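Long-range contacts in vacuolar-sorting protein BRO1 (Saccharomyces cerevisiae, PDB 1ZB1), which sorts cargo proteins into the intralumenal vesicles of multivesicular bodies and recruits the deubiquitinase DOA4 to endosomes, this chain being its Bro1 domain: residues S212-A217 and K339-I344; C186-Q191 and N220-C225; N142-N147 and V195-N200. All coordinates share one frame; numbering follows the deposited sequence.

Interaction 1 (S212-A217 and K339-I344); sequences SKLSRA and KALDAI
The one hydrogen bond between helix 212-217 and the extended loop 339-344 runs from Leu-341 N to Lys-213 O, 3.1 Å long with an N-H...O angle of 153°. The donor stands above the carbonyl plane, 65° out of it; the same oxygen also accepts the helical bond from Ala-217 N, and Ala-340 CA adds a CH...O contact. Around this bond the small side chains mesh. Ala-340 CB sits 4.0 Å from Ala-217 CB and also meets CG of Arg-216, whose chain runs out past it. Ala-217 CB in turn presses on the carbonyl of Leu-341, 3.2 Å from its O. Leu-214 and Leu-341 lie side by side and point the same way, CD2 to CD2 at 3.8 Å, and Leu-214 CD2 reaches Ala-343 CB as well. Lys-213 folds at chi3 (79°), so that its CE comes 3.2 Å from Lys-339 O, a buried carbonyl that has no hydrogen-bond partner. The loop, which links helix 303-322 to helix 349-371 in the chain, lies on the outside of the helical solenoid of the Bro1 domain. Further along, Asp-342 OD1 accepts Ile-344 N on its anti lone pair, closing an Asx turn, and also bonds His-187 NE2 of helix 176-198. Gln-191 of that helix bridges both segments: OE1 accepts from Ala-343 N, and NE2 donates to Leu-214 O and weakly to Leu-341 O.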
loop_
_atom_site.group_PDB
_atom_site.type_symbol
_atom_site.label_atom_id
_atom_site.label_comp_id
_atom_site.label_asym_id
_atom_site.label_seq_id
_atom_site.Cartn_x
_atom_site.Cartn_y
_atom_site.Cartn_z
ATOM N N SER A 212 4.799 22.634 1.692
ATOM C CA SER A 212 5.393 22.420 3.006
ATOM C C SER A 212 4.539 21.512 3.897
ATOM O O SER A 212 5.048 20.566 4.505
ATOM C CB SER A 212 5.607 23.763 3.707
ATOM O OG SER A 212 6.116 23.569 5.011
ATOM N N LYS A 213 3.245 21.807 3.972
ATOM C CA LYS A 213 2.325 21.024 4.798
ATOM C C LYS A 213 2.183 19.589 4.292
ATOM O O LYS A 213 2.181 18.646 5.083
ATOM C CB LYS A 213 0.949 21.702 4.833
ATOM C CG LYS A 213 1.021 23.169 5.227
ATOM C CD LYS A 213 -0.330 23.867 5.168
ATOM C CE LYS A 213 -1.177 23.547 6.383
ATOM N NZ LYS A 213 -2.340 24.473 6.473
ATOM N N LEU A 214 2.056 19.431 2.977
ATOM C CA LEU A 214 1.915 18.111 2.371
ATOM C C LEU A 214 3.190 17.293 2.548
ATOM O O LEU A 214 3.136 16.074 2.730
ATOM C CB LEU A 214 1.596 18.244 0.879
ATOM C CG LEU A 214 0.223 18.835 0.544
ATOM C CD1 LEU A 214 0.139 19.137 -0.936
ATOM C CD2 LEU A 214 -0.864 17.861 0.969
ATOM N N SER A 215 4.334 17.973 2.488
ATOM C CA SER A 215 5.620 17.316 2.654
ATOM C C SER A 215 5.766 16.836 4.084
ATOM O O SER A 215 6.291 15.754 4.325
ATOM C CB SER A 215 6.764 18.275 2.315
ATOM O OG SER A 215 6.830 18.510 0.921
ATOM N N ARG A 216 5.296 17.634 5.035
ATOM C CA ARG A 216 5.398 17.243 6.429
ATOM C C ARG A 216 4.594 15.972 6.657
ATOM O O ARG A 216 5.026 15.078 7.384
ATOM C CB ARG A 216 4.884 18.345 7.354
ATOM C CG ARG A 216 5.111 18.025 8.820
ATOM C CD ARG A 216 6.602 17.865 9.111
ATOM N NE ARG A 216 6.866 17.101 10.328
ATOM C CZ ARG A 216 6.467 17.458 11.545
ATOM N NH1 ARG A 216 5.775 18.578 11.722
ATOM N NH2 ARG A 216 6.759 16.690 12.586
ATOM N N ALA A 217 3.427 15.893 6.030
ATOM C CA ALA A 217 2.582 14.717 6.178
ATOM C C ALA A 217 3.285 13.481 5.608
ATOM O O ALA A 217 3.212 12.397 6.190
ATOM C CB ALA A 217 1.236 14.942 5.483
ATOM N N LYS A 339 2.176 22.608 10.045
ATOM C CA LYS A 339 1.027 21.737 10.269
ATOM C C LYS A 339 0.773 20.787 9.096
ATOM O O LYS A 339 0.311 21.198 8.030
ATOM C CB LYS A 339 -0.202 22.603 10.533
ATOM C CG LYS A 339 0.039 23.645 11.616
ATOM C CD LYS A 339 -1.003 24.746 11.584
ATOM C CE LYS A 339 -0.643 25.867 12.549
ATOM N NZ LYS A 339 -1.588 27.016 12.454
ATOM N N ALA A 340 1.072 19.511 9.315
ATOM C CA ALA A 340 0.912 18.475 8.295
ATOM C C ALA A 340 -0.488 18.384 7.690
ATOM O O ALA A 340 -1.492 18.568 8.378
ATOM C CB ALA A 340 1.312 17.120 8.875
ATOM N N LEU A 341 -0.538 18.093 6.392
ATOM C CA LEU A 341 -1.799 17.950 5.675
ATOM C C LEU A 341 -1.839 16.613 4.925
ATOM O O LEU A 341 -1.149 16.438 3.920
ATOM C CB LEU A 341 -1.979 19.099 4.679
ATOM C CG LEU A 341 -3.274 19.069 3.858
ATOM C CD1 LEU A 341 -4.461 19.229 4.786
ATOM C CD2 LEU A 341 -3.264 20.174 2.811
ATOM N N ASP A 342 -2.643 15.679 5.432
ATOM C CA ASP A 342 -2.816 14.348 4.837
ATOM C C ASP A 342 -3.859 14.461 3.719
ATOM O O ASP A 342 -5.031 14.713 3.994
ATOM C CB ASP A 342 -3.323 13.376 5.906
ATOM C CG ASP A 342 -3.264 11.921 5.465
ATOM O OD1 ASP A 342 -3.314 11.645 4.248
ATOM O OD2 ASP A 342 -3.179 11.050 6.351
ATOM N N ALA A 343 -3.445 14.259 2.471
ATOM C CA ALA A 343 -4.359 14.382 1.334
ATOM C C ALA A 343 -5.033 13.087 0.866
ATOM O O ALA A 343 -5.819 13.106 -0.081
ATOM C CB ALA A 343 -3.623 15.017 0.157
ATOM N N ILE A 344 -4.734 11.972 1.521
ATOM C CA ILE A 344 -5.303 10.692 1.115
ATOM C C ILE A 344 -6.497 10.238 1.949
ATOM O O ILE A 344 -6.381 9.989 3.150
ATOM C CB ILE A 344 -4.211 9.574 1.118
ATOM C CG1 ILE A 344 -3.243 9.779 -0.051
ATOM C CG2 ILE A 344 -4.854 8.197 0.971
ATOM C CD1 ILE A 344 -2.488 11.061 -0.015
#

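Interaction 2 (C186-Q191 and N220-C225)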
loop_
_atom_site.group_PDB
_atom_site.type_symbol
_atom_site.label_atom_id
_atom_site.label_comp_id
_atom_site.label_asym_id
_atom_site.label_seq_id
_atom_site.Cartn_x
_atom_site.Cartn_y
_atom_site.Cartn_z
ATOM N N CYS A 186 1.617 1.865 1.695
ATOM C CA CYS A 186 0.765 2.337 0.607
ATOM C C CYS A 186 0.244 3.754 0.846
ATOM O O CYS A 186 0.190 4.568 -0.085
ATOM C CB CYS A 186 -0.409 1.375 0.389
ATOM S SG CYS A 186 0.083 -0.284 -0.177
ATOM N N HIS A 187 -0.136 4.052 2.084
ATOM C CA HIS A 187 -0.623 5.385 2.418
ATOM C C HIS A 187 0.514 6.399 2.220
ATOM O O HIS A 187 0.331 7.449 1.590
ATOM C CB HIS A 187 -1.114 5.420 3.871
ATOM C CG HIS A 187 -1.775 6.707 4.258
ATOM N ND1 HIS A 187 -2.253 6.945 5.529
ATOM C CD2 HIS A 187 -2.035 7.829 3.542
ATOM C CE1 HIS A 187 -2.774 8.157 5.582
ATOM N NE2 HIS A 187 -2.655 8.715 4.391
ATOM N N ALA A 188 1.690 6.077 2.749
ATOM C CA ALA A 188 2.841 6.963 2.619
ATOM C C ALA A 188 3.179 7.235 1.153
ATOM O O ALA A 188 3.425 8.381 0.778
ATOM C CB ALA A 188 4.060 6.366 3.336
ATOM N N GLU A 189 3.188 6.186 0.330
ATOM C CA GLU A 189 3.513 6.339 -1.088
ATOM C C GLU A 189 2.459 7.153 -1.832
ATOM O O GLU A 189 2.791 7.944 -2.719
ATOM C CB GLU A 189 3.693 4.974 -1.763
ATOM C CG GLU A 189 4.886 4.177 -1.236
ATOM C CD GLU A 189 5.131 2.895 -2.009
ATOM O OE1 GLU A 189 4.160 2.334 -2.558
ATOM O OE2 GLU A 189 6.295 2.438 -2.059
ATOM N N ALA A 190 1.189 6.961 -1.481
ATOM C CA ALA A 190 0.121 7.715 -2.127
ATOM C C ALA A 190 0.321 9.215 -1.852
ATOM O O ALA A 190 0.254 10.036 -2.769
ATOM C CB ALA A 190 -1.243 7.254 -1.608
ATOM N N GLN A 191 0.567 9.556 -0.590
ATOM C CA GLN A 191 0.797 10.947 -0.179
ATOM C C GLN A 191 2.025 11.493 -0.913
ATOM O O GLN A 191 2.010 12.609 -1.433
ATOM C CB GLN A 191 1.027 11.017 1.339
ATOM C CG GLN A 191 1.351 12.416 1.908
ATOM C CD GLN A 191 0.170 13.377 1.844
ATOM O OE1 GLN A 191 -0.982 12.954 1.803
ATOM N NE2 GLN A 191 0.456 14.681 1.854
ATOM N N ASN A 220 5.731 12.303 8.188
ATOM C CA ASN A 220 5.062 11.623 9.295
ATOM C C ASN A 220 4.609 10.208 8.917
ATOM O O ASN A 220 4.709 9.283 9.718
ATOM C CB ASN A 220 3.858 12.433 9.792
ATOM C CG ASN A 220 4.256 13.787 10.381
ATOM O OD1 ASN A 220 5.372 13.961 10.879
ATOM N ND2 ASN A 220 3.334 14.741 10.340
ATOM N N LEU A 221 4.108 10.047 7.698
ATOM C CA LEU A 221 3.658 8.741 7.233
ATOM C C LEU A 221 4.812 7.732 7.158
ATOM O O LEU A 221 4.681 6.589 7.605
ATOM C CB LEU A 221 2.984 8.885 5.866
ATOM C CG LEU A 221 1.453 9.005 5.809
ATOM C CD1 LEU A 221 0.876 9.394 7.160
ATOM C CD2 LEU A 221 1.073 10.013 4.732
ATOM N N PHE A 222 5.940 8.138 6.590
ATOM C CA PHE A 222 7.074 7.224 6.511
ATOM C C PHE A 222 7.643 6.980 7.912
ATOM O O PHE A 222 8.269 5.954 8.164
ATOM C CB PHE A 222 8.137 7.769 5.550
ATOM C CG PHE A 222 7.837 7.475 4.103
ATOM C CD1 PHE A 222 7.907 6.167 3.618
ATOM C CD2 PHE A 222 7.450 8.493 3.234
ATOM C CE1 PHE A 222 7.593 5.876 2.285
ATOM C CE2 PHE A 222 7.134 8.216 1.902
ATOM C CZ PHE A 222 7.206 6.904 1.425
ATOM N N GLN A 223 7.396 7.920 8.821
ATOM C CA GLN A 223 7.847 7.802 10.210
ATOM C C GLN A 223 7.173 6.572 10.838
ATOM O O GLN A 223 7.764 5.879 11.663
ATOM C CB GLN A 223 7.459 9.069 10.985
ATOM C CG GLN A 223 7.879 9.106 12.451
ATOM C CD GLN A 223 9.382 9.101 12.635
ATOM O OE1 GLN A 223 10.014 8.044 12.653
ATOM N NE2 GLN A 223 9.967 10.288 12.759
ATOM N N LYS A 224 5.932 6.307 10.437
ATOM C CA LYS A 224 5.178 5.158 10.944
ATOM C C LYS A 224 5.833 3.841 10.538
ATOM O O LYS A 224 5.924 2.911 11.341
ATOM C CB LYS A 224 3.746 5.163 10.405
ATOM C CG LYS A 224 2.826 6.232 10.958
ATOM C CD LYS A 224 1.429 6.038 10.363
ATOM C CE LYS A 224 0.430 7.078 10.855
ATOM N NZ LYS A 224 -0.892 6.899 10.173
ATOM N N CYS A 225 6.261 3.762 9.280
ATOM C CA CYS A 225 6.909 2.567 8.746
ATOM C C CYS A 225 8.275 2.404 9.405
ATOM O O CYS A 225 8.693 1.294 9.748
ATOM C CB CYS A 225 7.083 2.693 7.226
ATOM S SG CYS A 225 5.536 2.950 6.291
HETATM O O HOH W 1 -0.704 5.436 7.279
#
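Helices 186-191 and 220-225 run nearly antiparallel, their axes 8.7 Å apart at an angle of 156°, and approach most closely where Ala-188 and Leu-221 bring their CA atoms to 5.0 Å. The small Ala-188 side chain allows this: its CB meets Leu-221 CB and at the same time sits over the centre of the Phe-222 ring, 3.6 Å from the centroid and 7° off the normal, a CH-pi contact. CD2 of Leu-221 lies over one face of the His-187 imidazole toward its rim and packs 3.5 Å from Gln-191 CB. Both side-chain torsions of Leu-221 lie away from the staggered positions, chi2 most plainly at 18°. His-187 extends with CG anti to the backbone N, and its two nitrogens have different partners: NE2 bonds Asp-342 OD1, while ND1 shares a water with Lys-224 NZ. The carboxylate of Asp-342 would probably favour a proton on NE2. The pair forms an antiparallel helical hairpin in the Bro1 domain solenoid; helix 146-165 packs on the 186-191 side, where Phe-156 stacks with His-187, and helix 242-269 packs against Phe-222 and Cys-225.

Interaction 3 (N142-N147 and V195-N200)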
loop_
_atom_site.group_PDB
_atom_site.type_symbol
_atom_site.label_atom_id
_atom_site.label_comp_id
_atom_site.label_asym_id
_atom_site.label_seq_id
_atom_site.Cartn_x
_atom_site.Cartn_y
_atom_site.Cartn_z
ATOM N N ASN A 142 3.095 6.461 -15.264
ATOM C CA ASN A 142 3.494 7.276 -16.403
ATOM C C ASN A 142 2.643 8.530 -16.575
ATOM O O ASN A 142 3.121 9.541 -17.091
ATOM C CB ASN A 142 3.442 6.435 -17.679
ATOM C CG ASN A 142 4.393 5.256 -17.635
ATOM O OD1 ASN A 142 5.616 5.427 -17.644
ATOM N ND2 ASN A 142 3.839 4.049 -17.577
ATOM N N GLU A 143 1.385 8.468 -16.149
ATOM C CA GLU A 143 0.502 9.621 -16.266
ATOM C C GLU A 143 0.867 10.693 -15.248
ATOM O O GLU A 143 1.984 10.710 -14.727
ATOM C CB GLU A 143 -0.961 9.211 -16.077
ATOM C CG GLU A 143 -1.521 8.344 -17.194
ATOM C CD GLU A 143 -1.033 6.913 -17.124
ATOM O OE1 GLU A 143 -1.421 6.202 -16.171
ATOM O OE2 GLU A 143 -0.261 6.502 -18.017
ATOM N N ASP A 144 -0.083 11.580 -14.966
ATOM C CA ASP A 144 0.127 12.672 -14.019
ATOM C C ASP A 144 -0.027 12.222 -12.568
ATOM O O ASP A 144 -0.385 13.020 -11.698
ATOM C CB ASP A 144 -0.863 13.802 -14.305
ATOM C CG ASP A 144 -2.290 13.416 -13.976
ATOM O OD1 ASP A 144 -2.757 12.378 -14.488
ATOM O OD2 ASP A 144 -2.942 14.150 -13.205
ATOM N N TYR A 145 0.235 10.942 -12.318
ATOM C CA TYR A 145 0.142 10.368 -10.976
ATOM C C TYR A 145 -1.285 10.156 -10.486
ATOM O O TYR A 145 -1.506 9.433 -9.520
ATOM C CB TYR A 145 0.899 11.243 -9.969
ATOM C CG TYR A 145 2.402 11.235 -10.157
ATOM C CD1 TYR A 145 3.186 12.290 -9.696
ATOM C CD2 TYR A 145 3.042 10.171 -10.794
ATOM C CE1 TYR A 145 4.572 12.290 -9.868
ATOM C CE2 TYR A 145 4.426 10.161 -10.970
ATOM C CZ TYR A 145 5.182 11.224 -10.505
ATOM O OH TYR A 145 6.545 11.222 -10.679
ATOM N N LYS A 146 -2.251 10.784 -11.151
ATOM C CA LYS A 146 -3.654 10.657 -10.762
ATOM C C LYS A 146 -4.094 9.198 -10.554
ATOM O O LYS A 146 -4.618 8.839 -9.491
ATOM C CB LYS A 146 -4.545 11.320 -11.819
ATOM C CG LYS A 146 -6.037 11.153 -11.578
ATOM C CD LYS A 146 -6.866 11.701 -12.739
ATOM C CE LYS A 146 -6.864 13.225 -12.781
ATOM N NZ LYS A 146 -5.509 13.817 -12.967
ATOM N N ASN A 147 -3.884 8.369 -11.570
ATOM C CA ASN A 147 -4.272 6.961 -11.506
ATOM C C ASN A 147 -3.484 6.183 -10.449
ATOM O O ASN A 147 -4.051 5.392 -9.695
ATOM C CB ASN A 147 -4.067 6.294 -12.867
ATOM C CG ASN A 147 -4.427 4.821 -12.848
ATOM O OD1 ASN A 147 -5.591 4.454 -13.014
ATOM N ND2 ASN A 147 -3.431 3.969 -12.619
ATOM N N VAL A 195 2.429 14.840 -3.524
ATOM C CA VAL A 195 3.380 15.944 -3.423
ATOM C C VAL A 195 4.101 16.118 -4.762
ATOM O O VAL A 195 4.174 17.225 -5.300
ATOM C CB VAL A 195 4.439 15.681 -2.329
ATOM C CG1 VAL A 195 5.544 16.725 -2.411
ATOM C CG2 VAL A 195 3.787 15.718 -0.956
ATOM N N LEU A 196 4.631 15.020 -5.294
ATOM C CA LEU A 196 5.340 15.056 -6.567
ATOM C C LEU A 196 4.464 15.629 -7.675
ATOM O O LEU A 196 4.953 16.317 -8.574
ATOM C CB LEU A 196 5.815 13.653 -6.958
ATOM C CG LEU A 196 7.184 13.204 -6.435
ATOM C CD1 LEU A 196 7.260 13.395 -4.942
ATOM C CD2 LEU A 196 7.418 11.741 -6.797
ATOM N N LYS A 197 3.168 15.345 -7.606
ATOM C CA LYS A 197 2.233 15.845 -8.606
ATOM C C LYS A 197 2.148 17.372 -8.592
ATOM O O LYS A 197 2.283 18.012 -9.632
ATOM C CB LYS A 197 0.840 15.257 -8.376
ATOM C CG LYS A 197 -0.220 15.809 -9.317
ATOM C CD LYS A 197 -1.590 15.218 -9.027
ATOM C CE LYS A 197 -2.660 15.873 -9.888
ATOM N NZ LYS A 197 -2.325 15.795 -11.338
ATOM N N LEU A 198 1.924 17.954 -7.418
ATOM C CA LEU A 198 1.819 19.406 -7.314
ATOM C C LEU A 198 3.101 20.104 -7.747
ATOM O O LEU A 198 3.065 21.231 -8.243
ATOM C CB LEU A 198 1.465 19.829 -5.885
ATOM C CG LEU A 198 0.112 19.377 -5.328
ATOM C CD1 LEU A 198 -0.207 20.203 -4.098
ATOM C CD2 LEU A 198 -0.987 19.555 -6.367
ATOM N N LEU A 199 4.232 19.432 -7.560
ATOM C CA LEU A 199 5.522 19.990 -7.946
ATOM C C LEU A 199 5.695 19.979 -9.462
ATOM O O LEU A 199 6.658 20.536 -9.986
ATOM C CB LEU A 199 6.658 19.210 -7.273
ATOM C CG LEU A 199 7.041 19.645 -5.851
ATOM C CD1 LEU A 199 5.800 19.804 -4.986
ATOM C CD2 LEU A 199 7.991 18.625 -5.250
ATOM N N ASN A 200 4.761 19.338 -10.160
ATOM C CA ASN A 200 4.794 19.282 -11.619
ATOM C C ASN A 200 3.863 20.350 -12.179
ATOM O O ASN A 200 3.887 20.649 -13.372
ATOM C CB ASN A 200 4.355 17.907 -12.130
ATOM C CG ASN A 200 5.426 16.849 -11.959
ATOM O OD1 ASN A 200 6.589 17.069 -12.294
ATOM N ND2 ASN A 200 5.035 15.689 -11.445
#
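Lys-197 leaves its helix with CG anti to the backbone N and stays extended until chi4, where a bend to 55° turns NZ toward Asp-144. The aspartate holds CG in the crowded position between its backbone N and carbonyl carbon (chi1 69°), so the two side chains lie side by side, pointing the same way. NZ of Lys-197 meets OD2 of Asp-144 at 2.6 Å, a salt bridge on the anti lone pair of that oxygen, and makes a weak, longer bond to Asp-144 O. The same OD2 receives NZ of Lys-146, also at 2.6 Å, after that chain has bent at chi3 and chi4. One carboxylate oxygen thus joins Lys-146 NZ and Lys-197 NZ, 4.1 Å apart, and its negative charge probably offsets their repulsion. This salt-bridge network ties the turn leading into helix 146-165 to the C-terminal end of helix 176-198, two helices consecutive in the Bro1 domain solenoid. Tyr-145 holds the N-cap position of helix 146-165, and its ring rests against Leu-196, Lys-197 and Asn-200. CE1 approaches Leu-196 CB at 3.4 Å, the side chains crossing obliquely, while Lys-197 N lies in the ring plane at the edge, 3.7 Å from Tyr-145 CD1. Asn-200 comes across at about a right angle, its ND2 near Tyr-145 CE1, with amide and ring planes 48° apart. Pro-8 from the N-terminal region touches both Tyr-145 and Leu-196, packing beside the buried ring.

How the interactions relate
The six residues that touch in interaction 2 are all buried, its centre about 9 Å from the centre of the chain, whereas interactions 1 and 3 are partly exposed, their centres about 18 and 17 Å out. Helix 208-230 serves interactions 1 and 2, helix 176-198 serves 2 and 3. Chemistry follows place: apolar and CH-pi contacts between helices in the core, a backbone bond flanked by leucine, alanine and lysine-chain packing under the loop, and a salt-bridge network beside a buried tyrosine where helix 146-165 starts and helix 176-198 nears its end. Polar side chains of helix 176-198 join interactions 1 and 2; leucine packing, Leu-214 CD1 on Leu-198 CD1 at 3.4 Å, joins 1 and 3.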